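PDB 6TZ0: viral structural protein 4 from Bombyx mori cytoplasmic polyhedrosis virus, which binds GTP through a P-loop and probably works as a partner of the viral RNA-dependent RNA polymerase during transcription inside the capsid. Local coordinates for residues Met1-Tyr13 / Ser45-Ala57. Residues are numbered along the deposited sequence; the frame is centred on the assembly and turned at random.
Sequences MFAIDPLKHSKLY and SIKYASLIHSMLA
Met-1 and Asp-5 sandwich the ring of His-53 where the irregular N-terminal segment 1-13 packs along one side of helix 41-60, a mostly buried contact far from the GTP-binding sites. The extended Met-1 chain, CG anti to the backbone N (chi1 -179°), carries its flexible end along the helix until CE lies over one ring face, 3.7 Å from the His-53 centroid, in a CH-pi contact. CB of Asp-5 lies over the centre of the opposite face. His-53 NE2 gives a weak, bent bond to Phe-2 O (2.8 Å) and His-53 ND1 turns back to Ala-49 O (2.6 Å), which with the two covered faces should restrict the ring's rotation; two carbonyl acceptors would suit a doubly protonated ring, though its charge is not established. Small Ala-49 lets the chain start come close, its CB 3.9 Å from Met-1 CB. Nearly a turn before His-53, Ser-50 OG donates to the syn lone pair of Asp-5 OD2 (3.2 Å). Toward the start of segment 45-57, branched Leu-7 and Ile-46 cross obliquely. Ile-77 of helix 70-79 touches Met-1, Ile-52 and Leu-56, while Ala-3 forms backbone hydrogen bonds with Ile-157 of strand 157-159 and packs on helix 170-176.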
loop_
_atom_site.group_PDB
_atom_site.type_symbol
_atom_site.label_atom_id
_atom_site.label_comp_id
_atom_site.label_asym_id
_atom_site.label_seq_id
_atom_site.Cartn_x
_atom_site.Cartn_y
_atom_site.Cartn_z
ATOM N N MET B 1 -0.751 29.362 -35.957
ATOM C CA MET B 1 -1.107 29.579 -34.558
ATOM C C MET B 1 -0.092 29.002 -33.573
ATOM O O MET B 1 0.049 27.793 -33.446
ATOM C CB MET B 1 -2.480 28.987 -34.261
ATOM C CG MET B 1 -2.910 29.201 -32.830
ATOM S SD MET B 1 -4.570 28.637 -32.474
ATOM C CE MET B 1 -4.641 28.926 -30.715
ATOM N N PHE B 2 0.603 29.883 -32.866
ATOM C CA PHE B 2 1.602 29.484 -31.892
ATOM C C PHE B 2 0.948 29.140 -30.560
ATOM O O PHE B 2 -0.193 29.510 -30.287
ATOM C CB PHE B 2 2.616 30.602 -31.699
ATOM C CG PHE B 2 3.488 30.832 -32.882
ATOM C CD1 PHE B 2 4.669 30.136 -33.032
ATOM C CD2 PHE B 2 3.112 31.721 -33.865
ATOM C CE1 PHE B 2 5.467 30.344 -34.127
ATOM C CE2 PHE B 2 3.901 31.925 -34.960
ATOM C CZ PHE B 2 5.078 31.237 -35.094
ATOM N N ALA B 3 1.692 28.416 -29.725
ATOM C CA ALA B 3 1.206 28.112 -28.385
ATOM C C ALA B 3 1.158 29.359 -27.518
ATOM O O ALA B 3 0.289 29.480 -26.650
ATOM C CB ALA B 3 2.088 27.049 -27.739
ATOM N N ILE B 4 2.077 30.288 -27.739
ATOM C CA ILE B 4 2.115 31.564 -27.043
ATOM C C ILE B 4 1.935 32.650 -28.088
ATOM O O ILE B 4 2.631 32.649 -29.108
ATOM C CB ILE B 4 3.435 31.736 -26.271
ATOM C CG1 ILE B 4 3.575 30.627 -25.234
ATOM C CG2 ILE B 4 3.490 33.082 -25.590
ATOM C CD1 ILE B 4 4.949 30.477 -24.691
ATOM N N ASP B 5 1.004 33.555 -27.839
ATOM C CA ASP B 5 0.612 34.573 -28.804
ATOM C C ASP B 5 1.741 35.576 -29.007
ATOM O O ASP B 5 2.163 36.215 -28.038
ATOM C CB ASP B 5 -0.642 35.266 -28.284
ATOM C CG ASP B 5 -1.357 36.073 -29.338
ATOM O OD1 ASP B 5 -0.897 36.116 -30.496
ATOM O OD2 ASP B 5 -2.398 36.668 -29.006
ATOM N N PRO B 6 2.266 35.742 -30.227
ATOM C CA PRO B 6 3.348 36.715 -30.423
ATOM C C PRO B 6 2.888 38.155 -30.369
ATOM O O PRO B 6 3.709 39.034 -30.092
ATOM C CB PRO B 6 3.890 36.366 -31.816
ATOM C CG PRO B 6 3.432 34.996 -32.075
ATOM C CD PRO B 6 2.093 34.899 -31.416
ATOM N N LEU B 7 1.612 38.428 -30.634
ATOM C CA LEU B 7 1.127 39.800 -30.586
ATOM C C LEU B 7 0.958 40.286 -29.158
ATOM O O LEU B 7 1.012 41.492 -28.907
ATOM C CB LEU B 7 -0.192 39.921 -31.341
ATOM C CG LEU B 7 -0.157 39.635 -32.841
ATOM C CD1 LEU B 7 -1.554 39.724 -33.396
ATOM C CD2 LEU B 7 0.763 40.588 -33.558
ATOM N N LYS B 8 0.764 39.369 -28.214
ATOM C CA LYS B 8 0.680 39.717 -26.804
ATOM C C LYS B 8 2.033 39.595 -26.116
ATOM O O LYS B 8 2.485 40.532 -25.455
ATOM C CB LYS B 8 -0.350 38.828 -26.097
ATOM C CG LYS B 8 -1.750 39.424 -25.945
ATOM C CD LYS B 8 -2.409 39.704 -27.284
ATOM C CE LYS B 8 -3.757 40.383 -27.127
ATOM N NZ LYS B 8 -4.731 39.517 -26.414
ATOM N N HIS B 9 2.680 38.445 -26.246
ATOM C CA HIS B 9 3.962 38.201 -25.591
ATOM C C HIS B 9 5.114 38.371 -26.578
ATOM O O HIS B 9 5.872 37.449 -26.846
ATOM C CB HIS B 9 3.968 36.812 -24.970
ATOM C CG HIS B 9 2.865 36.599 -23.987
ATOM N ND1 HIS B 9 1.627 36.120 -24.355
ATOM C CD2 HIS B 9 2.801 36.829 -22.657
ATOM C CE1 HIS B 9 0.854 36.048 -23.289
ATOM N NE2 HIS B 9 1.542 36.473 -22.245
ATOM N N SER B 10 5.243 39.588 -27.104
ATOM C CA SER B 10 6.268 39.860 -28.103
ATOM C C SER B 10 7.669 39.853 -27.522
ATOM O O SER B 10 8.612 39.496 -28.229
ATOM C CB SER B 10 6.004 41.205 -28.773
ATOM O OG SER B 10 6.178 42.264 -27.852
ATOM N N LYS B 11 7.818 40.211 -26.247
ATOM C CA LYS B 11 9.138 40.324 -25.637
ATOM C C LYS B 11 9.781 38.957 -25.429
ATOM O O LYS B 11 11.007 38.818 -25.549
ATOM C CB LYS B 11 9.002 41.071 -24.313
ATOM C CG LYS B 11 10.299 41.508 -23.690
ATOM C CD LYS B 11 10.969 42.556 -24.553
ATOM C CE LYS B 11 10.129 43.821 -24.627
ATOM N NZ LYS B 11 10.070 44.530 -23.321
ATOM N N LEU B 12 8.964 37.941 -25.136
ATOM C CA LEU B 12 9.447 36.567 -25.037
ATOM C C LEU B 12 9.992 36.071 -26.369
ATOM O O LEU B 12 10.995 35.353 -26.409
ATOM C CB LEU B 12 8.320 35.656 -24.558
ATOM C CG LEU B 12 8.625 34.160 -24.477
ATOM C CD1 LEU B 12 9.667 33.867 -23.415
ATOM C CD2 LEU B 12 7.361 33.365 -24.250
ATOM N N TYR B 13 9.345 36.445 -27.471
ATOM C CA TYR B 13 9.868 36.080 -28.777
ATOM C C TYR B 13 11.080 36.918 -29.150
ATOM O O TYR B 13 11.946 36.443 -29.888
ATOM C CB TYR B 13 8.775 36.202 -29.832
ATOM C CG TYR B 13 7.754 35.095 -29.766
ATOM C CD1 TYR B 13 7.976 33.884 -30.400
ATOM C CD2 TYR B 13 6.580 35.253 -29.052
ATOM C CE1 TYR B 13 7.051 32.872 -30.336
ATOM C CE2 TYR B 13 5.649 34.241 -28.983
ATOM C CZ TYR B 13 5.891 33.057 -29.631
ATOM O OH TYR B 13 4.971 32.047 -29.563
ATOM N N SER B 45 -3.381 36.012 -40.817
ATOM C CA SER B 45 -3.386 34.756 -40.077
ATOM C C SER B 45 -2.941 34.943 -38.632
ATOM O O SER B 45 -3.464 34.279 -37.726
ATOM C CB SER B 45 -2.492 33.744 -40.785
ATOM O OG SER B 45 -2.430 32.538 -40.055
ATOM N N ILE B 46 -1.989 35.848 -38.389
ATOM C CA ILE B 46 -1.535 36.027 -37.011
ATOM C C ILE B 46 -2.594 36.750 -36.168
ATOM O O ILE B 46 -2.763 36.446 -34.976
ATOM C CB ILE B 46 -0.156 36.723 -36.982
ATOM C CG1 ILE B 46 0.448 36.669 -35.582
ATOM C CG2 ILE B 46 -0.206 38.151 -37.484
ATOM C CD1 ILE B 46 1.900 37.019 -35.540
ATOM N N LYS B 47 -3.380 37.641 -36.780
ATOM C CA LYS B 47 -4.482 38.273 -36.064
ATOM C C LYS B 47 -5.594 37.273 -35.793
ATOM O O LYS B 47 -6.250 37.331 -34.741
ATOM C CB LYS B 47 -5.015 39.452 -36.869
ATOM C CG LYS B 47 -4.008 40.559 -37.090
ATOM C CD LYS B 47 -4.621 41.697 -37.893
ATOM C CE LYS B 47 -3.589 42.757 -38.246
ATOM N NZ LYS B 47 -3.114 43.494 -37.044
ATOM N N TYR B 48 -5.808 36.344 -36.730
ATOM C CA TYR B 48 -6.795 35.288 -36.525
ATOM C C TYR B 48 -6.406 34.396 -35.356
ATOM O O TYR B 48 -7.253 34.033 -34.528
ATOM C CB TYR B 48 -6.936 34.451 -37.793
ATOM C CG TYR B 48 -7.527 35.173 -38.981
ATOM C CD1 TYR B 48 -8.210 36.373 -38.832
ATOM C CD2 TYR B 48 -7.394 34.652 -40.257
ATOM C CE1 TYR B 48 -8.742 37.027 -39.914
ATOM C CE2 TYR B 48 -7.922 35.302 -41.348
ATOM C CZ TYR B 48 -8.598 36.486 -41.168
ATOM O OH TYR B 48 -9.128 37.139 -42.251
ATOM N N ALA B 49 -5.119 34.057 -35.262
ATOM C CA ALA B 49 -4.639 33.260 -34.141
ATOM C C ALA B 49 -4.744 34.010 -32.819
ATOM O O ALA B 49 -5.022 33.391 -31.782
ATOM C CB ALA B 49 -3.198 32.825 -34.388
ATOM N N SER B 50 -4.540 35.332 -32.834
ATOM C CA SER B 50 -4.725 36.121 -31.617
ATOM C C SER B 50 -6.178 36.105 -31.151
ATOM O O SER B 50 -6.456 35.975 -29.947
ATOM C CB SER B 50 -4.258 37.553 -31.854
ATOM O OG SER B 50 -4.487 38.356 -30.717
ATOM N N LEU B 51 -7.118 36.214 -32.098
ATOM C CA LEU B 51 -8.539 36.140 -31.760
ATOM C C LEU B 51 -8.919 34.768 -31.210
ATOM O O LEU B 51 -9.735 34.667 -30.281
ATOM C CB LEU B 51 -9.385 36.473 -32.986
ATOM C CG LEU B 51 -9.315 37.899 -33.526
ATOM C CD1 LEU B 51 -10.082 38.015 -34.823
ATOM C CD2 LEU B 51 -9.861 38.872 -32.511
ATOM N N ILE B 52 -8.324 33.705 -31.757
ATOM C CA ILE B 52 -8.593 32.360 -31.252
ATOM C C ILE B 52 -8.047 32.189 -29.835
ATOM O O ILE B 52 -8.703 31.576 -28.985
ATOM C CB ILE B 52 -8.035 31.303 -32.226
ATOM C CG1 ILE B 52 -8.824 31.314 -33.529
ATOM C CG2 ILE B 52 -8.119 29.910 -31.662
ATOM C CD1 ILE B 52 -8.210 30.454 -34.598
ATOM N N HIS B 53 -6.861 32.750 -29.548
ATOM C CA HIS B 53 -6.318 32.701 -28.187
ATOM C C HIS B 53 -7.216 33.413 -27.185
ATOM O O HIS B 53 -7.450 32.901 -26.079
ATOM C CB HIS B 53 -4.928 33.324 -28.125
ATOM C CG HIS B 53 -3.835 32.453 -28.652
ATOM N ND1 HIS B 53 -3.418 32.493 -29.962
ATOM C CD2 HIS B 53 -3.051 31.541 -28.033
ATOM C CE1 HIS B 53 -2.429 31.635 -30.131
ATOM N NE2 HIS B 53 -2.195 31.037 -28.977
ATOM N N SER B 54 -7.728 34.589 -27.556
ATOM C CA SER B 54 -8.604 35.335 -26.654
ATOM C C SER B 54 -9.908 34.587 -26.394
ATOM O O SER B 54 -10.365 34.494 -25.245
ATOM C CB SER B 54 -8.894 36.709 -27.245
ATOM O OG SER B 54 -7.701 37.447 -27.416
ATOM N N MET B 55 -10.497 34.019 -27.453
ATOM C CA MET B 55 -11.734 33.256 -27.317
ATOM C C MET B 55 -11.532 32.006 -26.467
ATOM O O MET B 55 -12.386 31.669 -25.637
ATOM C CB MET B 55 -12.253 32.893 -28.706
ATOM C CG MET B 55 -13.578 32.171 -28.744
ATOM S SD MET B 55 -14.973 33.155 -28.217
ATOM C CE MET B 55 -15.161 34.231 -29.630
ATOM N N LEU B 56 -10.393 31.326 -26.637
ATOM C CA LEU B 56 -10.107 30.129 -25.850
ATOM C C LEU B 56 -9.904 30.448 -24.377
ATOM O O LEU B 56 -10.356 29.689 -23.513
ATOM C CB LEU B 56 -8.879 29.410 -26.397
ATOM C CG LEU B 56 -9.076 28.550 -27.634
ATOM C CD1 LEU B 56 -7.745 28.054 -28.116
ATOM C CD2 LEU B 56 -9.955 27.389 -27.262
ATOM N N ALA B 57 -9.228 31.559 -24.071
ATOM C CA ALA B 57 -9.062 31.952 -22.676
ATOM C C ALA B 57 -10.397 32.315 -22.038
ATOM O O ALA B 57 -10.653 31.958 -20.877
ATOM C CB ALA B 57 -8.080 33.113 -22.575
#